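Local coordinates for protein prolyl endopeptidase (Myxococcus xanthus, PDB 2BKL) that probably hydrolyses oligopeptides on the carboxyl side of proline, and much less readily of alanine, as a serine protease of the prolyl oligopeptidase family, at residues Q10-L15 against Q19-Y24; V108-N113 against H150-D155; F284-D289 against A308-I313; V325-G330 against A347-K352; H597-D602 against R625-A630. All coordinates share one frame; numbering follows the deposited sequence.

Contact 1: Q10-L15 against Q19-Y24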
# COMPACT_ATOMS: atom_id res chain seq x y z
N GLN A 10 -24.84 22.60 -14.82
CA GLN A 10 -25.61 21.61 -15.56
C GLN A 10 -24.77 20.92 -16.62
O GLN A 10 -25.26 20.62 -17.70
CB GLN A 10 -26.83 22.28 -16.19
CG GLN A 10 -27.75 22.92 -15.17
CD GLN A 10 -28.39 21.93 -14.25
OE1 GLN A 10 -28.99 20.94 -14.70
NE2 GLN A 10 -28.24 22.14 -12.94
N VAL A 11 -23.52 20.62 -16.30
CA VAL A 11 -22.67 19.87 -17.20
C VAL A 11 -23.18 18.44 -17.36
O VAL A 11 -23.42 17.73 -16.37
CB VAL A 11 -21.22 19.82 -16.68
CG1 VAL A 11 -20.37 18.92 -17.53
CG2 VAL A 11 -20.66 21.22 -16.58
N VAL A 12 -23.37 18.04 -18.61
CA VAL A 12 -23.76 16.67 -18.94
C VAL A 12 -22.93 16.22 -20.14
O VAL A 12 -22.54 17.03 -21.01
CB VAL A 12 -25.28 16.57 -19.20
CG1 VAL A 12 -25.70 15.13 -19.49
CG2 VAL A 12 -26.08 17.08 -18.03
N ASP A 13 -22.64 14.93 -20.19
CA ASP A 13 -21.95 14.30 -21.30
C ASP A 13 -22.74 13.07 -21.71
O ASP A 13 -23.35 12.40 -20.88
CB ASP A 13 -20.57 13.83 -20.87
CG ASP A 13 -19.60 14.96 -20.66
OD1 ASP A 13 -18.95 15.39 -21.65
OD2 ASP A 13 -19.40 15.49 -19.56
N THR A 14 -22.68 12.75 -22.99
CA THR A 14 -23.29 11.55 -23.49
C THR A 14 -22.18 10.57 -23.74
O THR A 14 -21.35 10.80 -24.60
CB THR A 14 -24.04 11.81 -24.79
OG1 THR A 14 -25.05 12.80 -24.56
CG2 THR A 14 -24.83 10.59 -25.19
N LEU A 15 -22.17 9.50 -22.97
CA LEU A 15 -21.15 8.48 -23.07
C LEU A 15 -21.83 7.16 -23.39
O LEU A 15 -22.69 6.70 -22.63
CB LEU A 15 -20.39 8.39 -21.74
CG LEU A 15 -19.91 9.76 -21.22
CD1 LEU A 15 -19.29 9.63 -19.84
CD2 LEU A 15 -18.90 10.38 -22.18
N GLN A 19 -26.67 9.60 -20.80
CA GLN A 19 -26.40 10.91 -20.21
C GLN A 19 -25.77 10.73 -18.82
O GLN A 19 -26.30 10.00 -17.98
CB GLN A 19 -27.69 11.71 -20.06
CG GLN A 19 -28.43 11.95 -21.37
CD GLN A 19 -27.62 12.78 -22.34
OE1 GLN A 19 -27.09 12.25 -23.32
NE2 GLN A 19 -27.51 14.07 -22.07
N VAL A 20 -24.64 11.39 -18.62
CA VAL A 20 -23.94 11.41 -17.33
C VAL A 20 -23.82 12.85 -16.87
O VAL A 20 -23.18 13.65 -17.52
CB VAL A 20 -22.54 10.78 -17.45
CG1 VAL A 20 -21.80 10.79 -16.11
CG2 VAL A 20 -22.64 9.37 -17.99
N ALA A 21 -24.40 13.17 -15.72
CA ALA A 21 -24.33 14.50 -15.14
C ALA A 21 -23.09 14.66 -14.25
O ALA A 21 -22.73 13.75 -13.50
CB ALA A 21 -25.59 14.80 -14.36
N ASP A 22 -22.49 15.85 -14.31
CA ASP A 22 -21.27 16.17 -13.58
C ASP A 22 -21.41 17.59 -13.01
O ASP A 22 -20.77 18.52 -13.49
CB ASP A 22 -20.06 16.02 -14.51
CG ASP A 22 -18.74 15.86 -13.79
OD1 ASP A 22 -18.59 16.25 -12.60
OD2 ASP A 22 -17.78 15.35 -14.40
N PRO A 23 -22.25 17.77 -12.01
CA PRO A 23 -22.55 19.12 -11.53
C PRO A 23 -21.37 19.89 -10.99
O PRO A 23 -21.36 21.13 -11.05
CB PRO A 23 -23.61 18.89 -10.44
CG PRO A 23 -23.52 17.46 -10.10
CD PRO A 23 -23.03 16.74 -11.32
N TYR A 24 -20.36 19.19 -10.50
CA TYR A 24 -19.22 19.82 -9.86
C TYR A 24 -17.93 19.66 -10.69
O TYR A 24 -16.85 19.78 -10.16
CB TYR A 24 -19.06 19.29 -8.43
CG TYR A 24 -20.30 19.53 -7.64
CD1 TYR A 24 -20.71 20.82 -7.32
CD2 TYR A 24 -21.15 18.48 -7.29
CE1 TYR A 24 -21.88 21.06 -6.63
CE2 TYR A 24 -22.33 18.72 -6.61
CZ TYR A 24 -22.69 20.01 -6.27
OH TYR A 24 -23.88 20.24 -5.61
O HOH W 1 -20.36 14.03 -17.41
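The flat amide of Q19 lies across the partner strand, with CG1 of V12 approaching the nitrogen end from above and to one side of the amide plane, 3.3 Å from NE2, and T14 at its oxygen. Q19 OE1 and T14 OG1 are modelled as hydrogen-bonded, but the separation is too short for its details to be trusted. A bend at the second torsion of Q19 (chi2 -63°) folds the amide back over V12 and T14. Beneath this runs a two-stranded antiparallel hairpin, strand 12-15 with strand 18-21. D13 and V20 form its hydrogen-bonded pair, D13 N to V20 O at 3.0 Å and V20 N to D13 O at 2.8 Å, and D22 N reaches V11 O at 2.9 Å. A water donates to both V20 O and D13 OD2, and the latter oxygen also has a salt bridge to R25. On the face carrying D13 and V20, CD1 of L15 meets CG2 of V20 at 3.8 Å, the two side chains crossing at about a right angle; both also pack on F587 of helix 584-593.

Contact 2: V108-N113 against H150-D155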
# COMPACT_ATOMS: atom_id res chain seq x y z
N VAL A 108 24.86 7.91 11.94
CA VAL A 108 23.81 8.42 11.08
C VAL A 108 24.35 8.56 9.67
O VAL A 108 25.43 9.10 9.47
CB VAL A 108 23.34 9.81 11.55
CG1 VAL A 108 22.39 10.44 10.53
CG2 VAL A 108 22.69 9.73 12.90
N LEU A 109 23.60 8.07 8.70
CA LEU A 109 23.98 8.16 7.28
C LEU A 109 23.07 9.15 6.56
O LEU A 109 23.53 10.08 5.90
CB LEU A 109 23.85 6.80 6.58
CG LEU A 109 24.38 6.74 5.14
CD1 LEU A 109 25.84 7.16 5.02
CD2 LEU A 109 24.20 5.34 4.61
N LEU A 110 21.75 8.97 6.71
CA LEU A 110 20.78 9.86 6.09
C LEU A 110 19.75 10.25 7.15
O LEU A 110 19.04 9.39 7.66
CB LEU A 110 20.08 9.23 4.91
CG LEU A 110 20.90 8.88 3.68
CD1 LEU A 110 20.08 8.07 2.68
CD2 LEU A 110 21.52 10.12 3.03
N ASP A 111 19.65 11.54 7.42
CA ASP A 111 18.69 12.07 8.39
C ASP A 111 17.76 13.08 7.71
O ASP A 111 18.10 14.27 7.57
CB ASP A 111 19.43 12.73 9.55
CG ASP A 111 18.49 13.29 10.61
OD1 ASP A 111 17.24 13.18 10.45
OD2 ASP A 111 18.94 13.88 11.62
N PRO A 112 16.62 12.62 7.22
CA PRO A 112 15.72 13.49 6.49
C PRO A 112 15.15 14.61 7.32
O PRO A 112 14.65 15.56 6.74
CB PRO A 112 14.60 12.56 5.99
CG PRO A 112 14.86 11.27 6.57
CD PRO A 112 16.15 11.22 7.27
N ASN A 113 15.21 14.53 8.65
CA ASN A 113 14.81 15.66 9.48
C ASN A 113 15.63 16.91 9.19
O ASN A 113 15.17 18.02 9.45
CB ASN A 113 14.89 15.32 10.97
CG ASN A 113 14.03 14.12 11.35
OD1 ASN A 113 12.81 14.22 11.42
ND2 ASN A 113 14.66 12.96 11.55
N HIS A 150 19.73 10.11 -5.58
CA HIS A 150 21.02 10.59 -5.14
C HIS A 150 21.88 9.43 -4.71
O HIS A 150 21.39 8.29 -4.50
CB HIS A 150 20.83 11.53 -3.95
CG HIS A 150 20.19 12.83 -4.32
ND1 HIS A 150 20.92 13.94 -4.66
CD2 HIS A 150 18.88 13.18 -4.40
CE1 HIS A 150 20.09 14.94 -4.93
NE2 HIS A 150 18.85 14.50 -4.81
N VAL A 151 23.17 9.67 -4.56
CA VAL A 151 24.08 8.68 -4.02
C VAL A 151 24.93 9.32 -2.95
O VAL A 151 25.45 10.43 -3.15
CB VAL A 151 25.00 8.08 -5.13
CG1 VAL A 151 25.98 7.05 -4.54
CG2 VAL A 151 24.21 7.49 -6.26
N ILE A 152 25.10 8.62 -1.83
CA ILE A 152 25.95 9.06 -0.75
C ILE A 152 27.10 8.09 -0.58
O ILE A 152 26.92 6.86 -0.67
CB ILE A 152 25.17 9.23 0.59
CG1 ILE A 152 26.08 9.79 1.67
CG2 ILE A 152 24.46 7.94 1.01
CD1 ILE A 152 25.36 10.28 2.93
N ASP A 153 28.28 8.63 -0.33
CA ASP A 153 29.45 7.85 0.03
C ASP A 153 29.41 7.57 1.53
O ASP A 153 29.38 8.49 2.33
CB ASP A 153 30.71 8.63 -0.34
CG ASP A 153 31.97 7.89 0.00
OD1 ASP A 153 32.32 6.95 -0.74
OD2 ASP A 153 32.63 8.17 1.04
N VAL A 154 29.40 6.29 1.92
CA VAL A 154 29.17 5.91 3.30
C VAL A 154 30.29 6.37 4.24
O VAL A 154 30.02 6.94 5.29
CB VAL A 154 28.93 4.37 3.40
CG1 VAL A 154 28.84 3.89 4.86
CG2 VAL A 154 27.66 4.00 2.66
N ASP A 155 31.54 6.16 3.83
CA ASP A 155 32.67 6.45 4.71
C ASP A 155 32.76 7.94 5.03
O ASP A 155 33.00 8.31 6.16
CB ASP A 155 33.98 6.01 4.07
CG ASP A 155 34.21 4.51 4.14
OD1 ASP A 155 33.61 3.84 4.99
OD2 ASP A 155 35.01 3.94 3.37
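This is a buried contact made by apolar side chains between two neighbouring sheets of the N-terminal beta-propeller: strand 107-110, the last of its blade, leans against strand 148-153 of the next one. The work is done by four branched side chains, L109 and L110 on one side, I152 and V154 on the other. CD1 of I152 is the central point. It meets CD1 of L109 at 3.8 Å and CD2 of L110 at the same distance, and it also lies 3.5 Å from the backbone O of L109. I152 points at the opposing strand, and each leucine slides past it in the opposite direction. With CG anti to the backbone N (chi1 -173°), the isobutyl group of L109 swings toward 150-155. The fork at CG then gives CD1 to I152 and to the CA of V154, 4.0 Å away, and CD2 to CG2 of V154 at 4.2 Å. V154 crosses L109 at about a right angle.

The strand carries a classic beta bulge here, L109 and L110 both opposite L96, which probably helps both leucines reach I152. The packing continues into the strands around it: L109 and I152 rest on V135, and L110 on F137, of strand 134-141, while V154 touches W98 of strand 95-100 and F83 of strand 81-87.

Contact 3: F284-D289 against A308-I313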
# COMPACT_ATOMS: atom_id res chain seq x y z
N PHE A 284 16.73 -20.64 -12.36
CA PHE A 284 15.68 -19.66 -12.14
C PHE A 284 14.58 -20.32 -11.32
O PHE A 284 14.21 -21.47 -11.57
CB PHE A 284 15.04 -19.22 -13.48
CG PHE A 284 15.94 -18.48 -14.43
CD1 PHE A 284 17.20 -18.01 -14.10
CD2 PHE A 284 15.46 -18.20 -15.71
CE1 PHE A 284 17.95 -17.30 -15.02
CE2 PHE A 284 16.23 -17.51 -16.65
CZ PHE A 284 17.46 -17.06 -16.29
N TYR A 285 14.10 -19.59 -10.31
CA TYR A 285 12.99 -20.02 -9.46
C TYR A 285 11.80 -19.12 -9.78
O TYR A 285 11.86 -17.93 -9.58
CB TYR A 285 13.39 -19.99 -7.97
CG TYR A 285 14.55 -20.93 -7.73
CD1 TYR A 285 15.86 -20.49 -7.88
CD2 TYR A 285 14.33 -22.27 -7.46
CE1 TYR A 285 16.93 -21.37 -7.76
CE2 TYR A 285 15.41 -23.17 -7.32
CZ TYR A 285 16.70 -22.70 -7.47
OH TYR A 285 17.75 -23.57 -7.38
N VAL A 286 10.75 -19.71 -10.31
CA VAL A 286 9.63 -18.97 -10.86
C VAL A 286 8.40 -19.22 -10.00
O VAL A 286 7.91 -20.35 -9.94
CB VAL A 286 9.32 -19.38 -12.32
CG1 VAL A 286 8.13 -18.63 -12.87
CG2 VAL A 286 10.52 -19.17 -13.20
N LEU A 287 7.91 -18.17 -9.37
CA LEU A 287 6.68 -18.21 -8.59
C LEU A 287 5.55 -17.77 -9.48
O LEU A 287 5.60 -16.67 -10.06
CB LEU A 287 6.79 -17.26 -7.38
CG LEU A 287 5.52 -17.02 -6.58
CD1 LEU A 287 5.02 -18.28 -5.87
CD2 LEU A 287 5.76 -15.87 -5.58
N THR A 288 4.51 -18.58 -9.62
CA THR A 288 3.44 -18.29 -10.57
C THR A 288 2.10 -18.85 -10.18
O THR A 288 2.00 -19.85 -9.45
CB THR A 288 3.87 -18.82 -11.97
OG1 THR A 288 2.87 -18.51 -12.94
CG2 THR A 288 3.97 -20.32 -11.98
N ASP A 289 1.04 -18.18 -10.66
CA ASP A 289 -0.31 -18.69 -10.56
C ASP A 289 -0.79 -19.42 -11.83
O ASP A 289 -1.94 -19.83 -11.93
CB ASP A 289 -1.32 -17.62 -10.09
CG ASP A 289 -1.39 -16.44 -10.97
OD1 ASP A 289 -0.91 -16.53 -12.12
OD2 ASP A 289 -1.96 -15.37 -10.59
N ALA A 308 7.81 -26.16 -21.55
CA ALA A 308 7.71 -27.59 -21.44
C ALA A 308 8.82 -28.19 -20.60
O ALA A 308 8.68 -29.30 -20.10
CB ALA A 308 7.72 -28.22 -22.83
N SER A 309 9.94 -27.48 -20.48
CA SER A 309 11.09 -27.96 -19.73
C SER A 309 11.10 -27.50 -18.27
O SER A 309 12.02 -27.87 -17.55
CB SER A 309 12.38 -27.48 -20.40
OG SER A 309 12.48 -27.99 -21.71
N TRP A 310 10.11 -26.72 -17.84
CA TRP A 310 10.10 -26.27 -16.45
C TRP A 310 9.76 -27.44 -15.54
O TRP A 310 8.96 -28.29 -15.92
CB TRP A 310 9.04 -25.19 -16.24
CG TRP A 310 9.25 -23.90 -16.98
CD1 TRP A 310 10.18 -23.62 -17.93
CD2 TRP A 310 8.50 -22.70 -16.80
NE1 TRP A 310 10.05 -22.33 -18.37
CE2 TRP A 310 9.02 -21.74 -17.69
CE3 TRP A 310 7.42 -22.34 -15.97
CZ2 TRP A 310 8.50 -20.46 -17.78
CZ3 TRP A 310 6.92 -21.09 -16.06
CH2 TRP A 310 7.46 -20.14 -16.94
N LYS A 311 10.35 -27.47 -14.35
CA LYS A 311 10.11 -28.53 -13.37
C LYS A 311 9.41 -27.96 -12.14
O LYS A 311 9.93 -27.07 -11.48
CB LYS A 311 11.39 -29.28 -13.00
CG LYS A 311 12.52 -28.52 -12.38
CD LYS A 311 13.83 -29.35 -12.35
CE LYS A 311 14.14 -29.93 -10.96
NZ LYS A 311 15.20 -30.98 -11.08
N GLU A 312 8.21 -28.43 -11.88
CA GLU A 312 7.53 -28.03 -10.66
C GLU A 312 8.30 -28.57 -9.45
O GLU A 312 8.50 -29.77 -9.32
CB GLU A 312 6.11 -28.57 -10.66
CG GLU A 312 5.27 -28.12 -9.48
CD GLU A 312 3.88 -28.71 -9.52
OE1 GLU A 312 3.77 -29.96 -9.46
OE2 GLU A 312 2.91 -27.94 -9.61
N ILE A 313 8.74 -27.68 -8.57
CA ILE A 313 9.43 -28.11 -7.34
C ILE A 313 8.63 -27.85 -6.05
O ILE A 313 8.89 -28.50 -5.05
CB ILE A 313 10.83 -27.49 -7.23
CG1 ILE A 313 10.79 -25.97 -7.24
CG2 ILE A 313 11.73 -28.00 -8.37
CD1 ILE A 313 12.12 -25.32 -6.75
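Y285 offers the edge of its ring to I313, whose CD1 sits in the ring plane, 3.8 Å from CD2 and 4.0 Å from CE2 of the tyrosine. The two side chains cross at about a right angle, and CD1 alone makes the contact. That methyl is delivered by an unusual torsion: CG1 of I313 lies between the backbone N and the carbonyl carbon (chi1 59°), and the chain then extends toward the tyrosine. The backbone itself turns a corner at I313.

The second meeting point is looser. V286 points toward the opposing segment, and its CG1 lies 4.2 Å from CZ3 of W310, coming at the six-membered part of the indole obliquely. W310 is held by two further contacts: its NE1 is hydrogen-bonded to the backbone O of P305, and its ring meets F298 edge to face. Nothing polar passes between 284-289 and 308-313, and their closest CA atoms, those of Y285 and I313, are 9.1 Å apart.

That spacing reflects what lies between. Strand 296-300 runs between strands 283-288 and 311-314, pairing with V286 through F298, and its V300 touches both V286 and W310. The contact therefore reaches from the second strand of a four-stranded antiparallel sheet over the third to the start of the fourth, packing within one blade of a beta-propeller.

Contact 4: V325-G330 against A347-K352; sequences VSIVGG and ATLKGK
L349 stretches its isobutyl end over the carbonyl of G330 and lets CD2 reach I327. The CG of L349 is the part that lies on the oxygen, 3.3 Å from G330 O, with CD1 at 3.6 Å and CD2 at 3.9 Å, so the branch point and both methyls gather round one atom. Its first torsion puts CG beside the backbone N (chi1 -66°), and the second torsion (174°) sends CD1 straight on, leaving CD2 on the branch that meets I327. There CD2 makes a looser apolar touch with CG2 of I327 at 4.2 Å.

Each glycine of 329-330 has a positive phi and turns the chain from strand 321-328 into strand 331-338. L349 sits in the turn between strands 341-348 and 353-356, at the same end of the blade, a type I turn running from T348 to G351. OG1 of T348 accepts from the backbone N of K350, making an ST turn, and from the N of K352 at 3.2 Å. Both I327 and L349 also pack on W280 and Y285 of the adjoining blade, which places the contact beside the boundary between two blades.

One water links the two turns: it donates to G330 O at 2.7 Å and accepts from L349 N at 3.1 Å. The carbonyl that the leucine covers is thus still hydrogen-bonded, and the two turns are joined by apolar packing over the carbonyl and by a water bridge, without a direct polar bond between them.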
# COMPACT_ATOMS: atom_id res chain seq x y z
N VAL A 325 8.32 -15.91 -2.33
CA VAL A 325 9.44 -16.82 -2.22
C VAL A 325 10.67 -15.99 -2.15
O VAL A 325 10.89 -15.12 -3.00
CB VAL A 325 9.57 -17.72 -3.46
CG1 VAL A 325 10.80 -18.59 -3.33
CG2 VAL A 325 8.34 -18.53 -3.64
N SER A 326 11.51 -16.29 -1.17
CA SER A 326 12.83 -15.69 -1.10
C SER A 326 13.90 -16.76 -1.02
O SER A 326 13.66 -17.86 -0.51
CB SER A 326 12.95 -14.74 0.07
OG SER A 326 12.86 -15.43 1.30
N ILE A 327 15.06 -16.47 -1.56
CA ILE A 327 16.17 -17.38 -1.45
C ILE A 327 17.10 -16.83 -0.38
O ILE A 327 17.69 -15.75 -0.53
CB ILE A 327 16.93 -17.50 -2.78
CG1 ILE A 327 15.97 -17.87 -3.92
CG2 ILE A 327 18.06 -18.50 -2.63
CD1 ILE A 327 16.63 -17.92 -5.30
N VAL A 328 17.18 -17.56 0.72
CA VAL A 328 18.00 -17.17 1.86
C VAL A 328 18.80 -18.35 2.37
O VAL A 328 18.30 -19.47 2.45
CB VAL A 328 17.13 -16.60 3.00
CG1 VAL A 328 16.60 -15.24 2.64
CG2 VAL A 328 15.98 -17.57 3.43
N GLY A 329 20.07 -18.11 2.64
CA GLY A 329 20.90 -19.15 3.21
C GLY A 329 20.89 -20.45 2.44
O GLY A 329 20.85 -21.52 3.05
N GLY A 330 20.85 -20.36 1.12
CA GLY A 330 20.92 -21.57 0.29
C GLY A 330 19.65 -22.40 0.27
O GLY A 330 19.67 -23.55 -0.16
N ALA A 347 12.26 -24.56 2.71
CA ALA A 347 12.44 -25.73 1.85
C ALA A 347 13.83 -25.71 1.21
O ALA A 347 14.45 -24.65 1.12
CB ALA A 347 11.39 -25.76 0.75
N THR A 348 14.30 -26.86 0.73
CA THR A 348 15.55 -26.84 -0.00
C THR A 348 15.32 -26.23 -1.36
O THR A 348 14.19 -26.01 -1.80
CB THR A 348 16.14 -28.26 -0.20
OG1 THR A 348 15.29 -29.00 -1.07
CG2 THR A 348 16.19 -29.03 1.13
N LEU A 349 16.42 -25.97 -2.06
CA LEU A 349 16.35 -25.46 -3.43
C LEU A 349 15.67 -26.44 -4.41
O LEU A 349 15.23 -26.04 -5.48
CB LEU A 349 17.75 -25.09 -3.93
CG LEU A 349 18.44 -23.93 -3.23
CD1 LEU A 349 19.88 -23.80 -3.75
CD2 LEU A 349 17.67 -22.64 -3.39
N LYS A 350 15.58 -27.71 -4.04
CA LYS A 350 14.88 -28.70 -4.84
C LYS A 350 13.41 -28.82 -4.44
O LYS A 350 12.67 -29.63 -5.01
CB LYS A 350 15.58 -30.05 -4.73
CG LYS A 350 17.01 -30.02 -5.25
CD LYS A 350 17.05 -29.82 -6.76
CE LYS A 350 18.18 -30.63 -7.40
NZ LYS A 350 18.13 -30.49 -8.88
N GLY A 351 13.00 -27.98 -3.49
CA GLY A 351 11.62 -27.90 -3.05
C GLY A 351 11.18 -28.81 -1.93
O GLY A 351 9.98 -28.85 -1.59
N LYS A 352 12.12 -29.51 -1.30
CA LYS A 352 11.79 -30.44 -0.23
C LYS A 352 11.61 -29.71 1.09
O LYS A 352 12.46 -28.93 1.46
CB LYS A 352 12.87 -31.50 -0.11
CG LYS A 352 13.02 -32.36 -1.38
CD LYS A 352 11.68 -32.62 -2.16
CE LYS A 352 11.85 -33.58 -3.34
NZ LYS A 352 13.28 -33.87 -3.66
O HOH W 2 18.90 -26.14 -0.29

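Contact 5: H597-D602 against R625-A630; sequences HHVRPD and RKFVAA
V599 stands at the centre of an inverse gamma turn, closed by a weak bond from R600 N to H598 O, and its CA comes within 6.7 Å of that of A630 in helix 622-632. The valine points at the helix and spreads its two methyls over it. CG2 takes the apolar side, 3.8 Å from CE1 of F627 and 4.1 Å from CB of A630, two residues one helical turn apart. CG1, anti to the backbone N of V599 (chi1 -177°), rests instead beside the backbone oxygen of A630 at 3.7 Å. The phenyl ring swings toward the loop with its own CG anti to the backbone N (chi1 -171°), and the valine methyl meets it obliquely, with CD1 of F627 a little farther from V599 CG2 at 4.2 Å.

Helix 622-632 belongs to the alpha/beta-hydrolase domain, where it forms the crossover between the parallel strands 607-613 and 641-646; the loop carrying V599 leads into the first of these. F627 reaches inward from the helix to L608 and M610 of that strand, and it shares T544 of helix 534-545 with V599, so the ring is wedged between sheet, helix and loop.

Next to F627 in the helix, K626 has salt bridges to D22, E28 and D561, and these carboxylates would be expected to favour its charged form. A bound MES molecule, probably from the crystallisation liquor, lies about 5 Å from the V599 side chain.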
# COMPACT_ATOMS: atom_id res chain seq x y z
N HIS A 597 -21.66 9.55 -8.78
CA HIS A 597 -22.88 9.53 -9.59
C HIS A 597 -24.07 8.87 -8.90
O HIS A 597 -25.12 8.67 -9.53
CB HIS A 597 -22.61 8.84 -10.93
CG HIS A 597 -21.56 9.53 -11.72
ND1 HIS A 597 -20.23 9.15 -11.69
CD2 HIS A 597 -21.64 10.60 -12.55
CE1 HIS A 597 -19.53 9.98 -12.45
NE2 HIS A 597 -20.36 10.86 -13.00
N HIS A 598 -23.92 8.57 -7.61
CA HIS A 598 -24.97 7.88 -6.87
C HIS A 598 -25.31 8.52 -5.54
O HIS A 598 -25.83 7.85 -4.62
CB HIS A 598 -24.61 6.41 -6.73
CG HIS A 598 -24.72 5.66 -8.02
ND1 HIS A 598 -25.91 5.13 -8.49
CD2 HIS A 598 -23.80 5.43 -8.99
CE1 HIS A 598 -25.71 4.58 -9.67
NE2 HIS A 598 -24.44 4.76 -10.01
N VAL A 599 -25.06 9.82 -5.44
CA VAL A 599 -25.51 10.59 -4.26
C VAL A 599 -26.98 10.97 -4.50
O VAL A 599 -27.27 12.03 -5.03
CB VAL A 599 -24.62 11.80 -3.98
CG1 VAL A 599 -25.06 12.53 -2.73
CG2 VAL A 599 -23.15 11.37 -3.87
N ARG A 600 -27.88 10.04 -4.20
CA ARG A 600 -29.32 10.28 -4.42
C ARG A 600 -29.83 11.35 -3.47
O ARG A 600 -29.39 11.44 -2.35
CB ARG A 600 -30.11 9.01 -4.21
CG ARG A 600 -29.83 7.91 -5.24
CD ARG A 600 -30.48 6.55 -4.93
NE ARG A 600 -30.68 6.41 -3.49
CZ ARG A 600 -30.34 5.37 -2.74
NH1 ARG A 600 -29.80 4.27 -3.28
NH2 ARG A 600 -30.57 5.43 -1.43
N PRO A 601 -30.80 12.16 -3.92
CA PRO A 601 -31.37 13.19 -3.06
C PRO A 601 -32.37 12.61 -2.08
O PRO A 601 -32.87 11.49 -2.23
CB PRO A 601 -32.06 14.11 -4.05
CG PRO A 601 -32.50 13.17 -5.15
CD PRO A 601 -31.36 12.20 -5.27
N ASP A 602 -32.69 13.40 -1.07
CA ASP A 602 -33.73 13.09 -0.09
C ASP A 602 -33.36 11.86 0.73
O ASP A 602 -34.23 11.12 1.18
CB ASP A 602 -35.10 12.92 -0.75
CG ASP A 602 -35.40 14.03 -1.73
OD1 ASP A 602 -35.22 15.23 -1.37
OD2 ASP A 602 -35.73 13.81 -2.92
N ARG A 625 -13.06 16.42 -3.61
CA ARG A 625 -13.75 17.71 -3.71
C ARG A 625 -15.14 17.56 -4.31
O ARG A 625 -16.12 18.08 -3.77
CB ARG A 625 -12.96 18.69 -4.58
CG ARG A 625 -11.57 19.05 -4.09
CD ARG A 625 -10.97 20.33 -4.73
NE ARG A 625 -10.56 20.14 -6.12
CZ ARG A 625 -9.36 19.75 -6.55
NH1 ARG A 625 -8.40 19.44 -5.70
NH2 ARG A 625 -9.11 19.67 -7.86
N LYS A 626 -15.24 16.88 -5.43
CA LYS A 626 -16.54 16.72 -6.09
C LYS A 626 -17.52 15.93 -5.20
O LYS A 626 -18.72 16.27 -5.14
CB LYS A 626 -16.40 16.06 -7.44
CG LYS A 626 -15.62 16.88 -8.48
CD LYS A 626 -16.03 16.58 -9.91
CE LYS A 626 -15.84 15.15 -10.30
NZ LYS A 626 -16.10 14.93 -11.77
N PHE A 627 -17.04 14.88 -4.54
CA PHE A 627 -17.92 14.06 -3.72
C PHE A 627 -18.40 14.84 -2.51
O PHE A 627 -19.58 14.77 -2.20
CB PHE A 627 -17.22 12.76 -3.32
CG PHE A 627 -18.12 11.75 -2.67
CD1 PHE A 627 -19.01 11.01 -3.43
CD2 PHE A 627 -18.09 11.54 -1.28
CE1 PHE A 627 -19.79 10.03 -2.86
CE2 PHE A 627 -18.91 10.59 -0.69
CZ PHE A 627 -19.76 9.85 -1.47
N VAL A 628 -17.51 15.56 -1.83
CA VAL A 628 -17.95 16.33 -0.64
C VAL A 628 -18.97 17.38 -1.03
O VAL A 628 -19.96 17.60 -0.33
CB VAL A 628 -16.79 16.92 0.18
CG1 VAL A 628 -16.30 18.23 -0.34
CG2 VAL A 628 -17.23 17.10 1.65
N ALA A 629 -18.78 18.03 -2.18
CA ALA A 629 -19.75 18.98 -2.67
C ALA A 629 -21.11 18.35 -2.91
O ALA A 629 -22.13 18.88 -2.50
CB ALA A 629 -19.27 19.61 -3.95
N ALA A 630 -21.12 17.15 -3.49
CA ALA A 630 -22.36 16.43 -3.76
C ALA A 630 -23.09 16.05 -2.45
O ALA A 630 -24.30 16.17 -2.35
CB ALA A 630 -22.07 15.21 -4.61

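In the fold
The five contacts follow one another along the chain, each closing before the next opens, and fall into two close pairs and one isolated site. Contacts 3 and 4, centres 13 Å apart, occupy consecutive propeller blades and touch: I313 CD1 lies 3.4 Å from L349 O. Contact 2 joins two earlier blades, 34 Å from contact 4 between centres. Contacts 1 and 5 are also 13 Å apart, although nearly 600 residues of sequence separate them; D22 OD1 and K626 NZ form a salt bridge of 2.9 Å, and V20 packs on H597. The N-terminal hairpin is thus anchored on the hydrolase domain, the centre of contact 1 lying 51, 50 and 56 Å from those of contacts 2, 3 and 4.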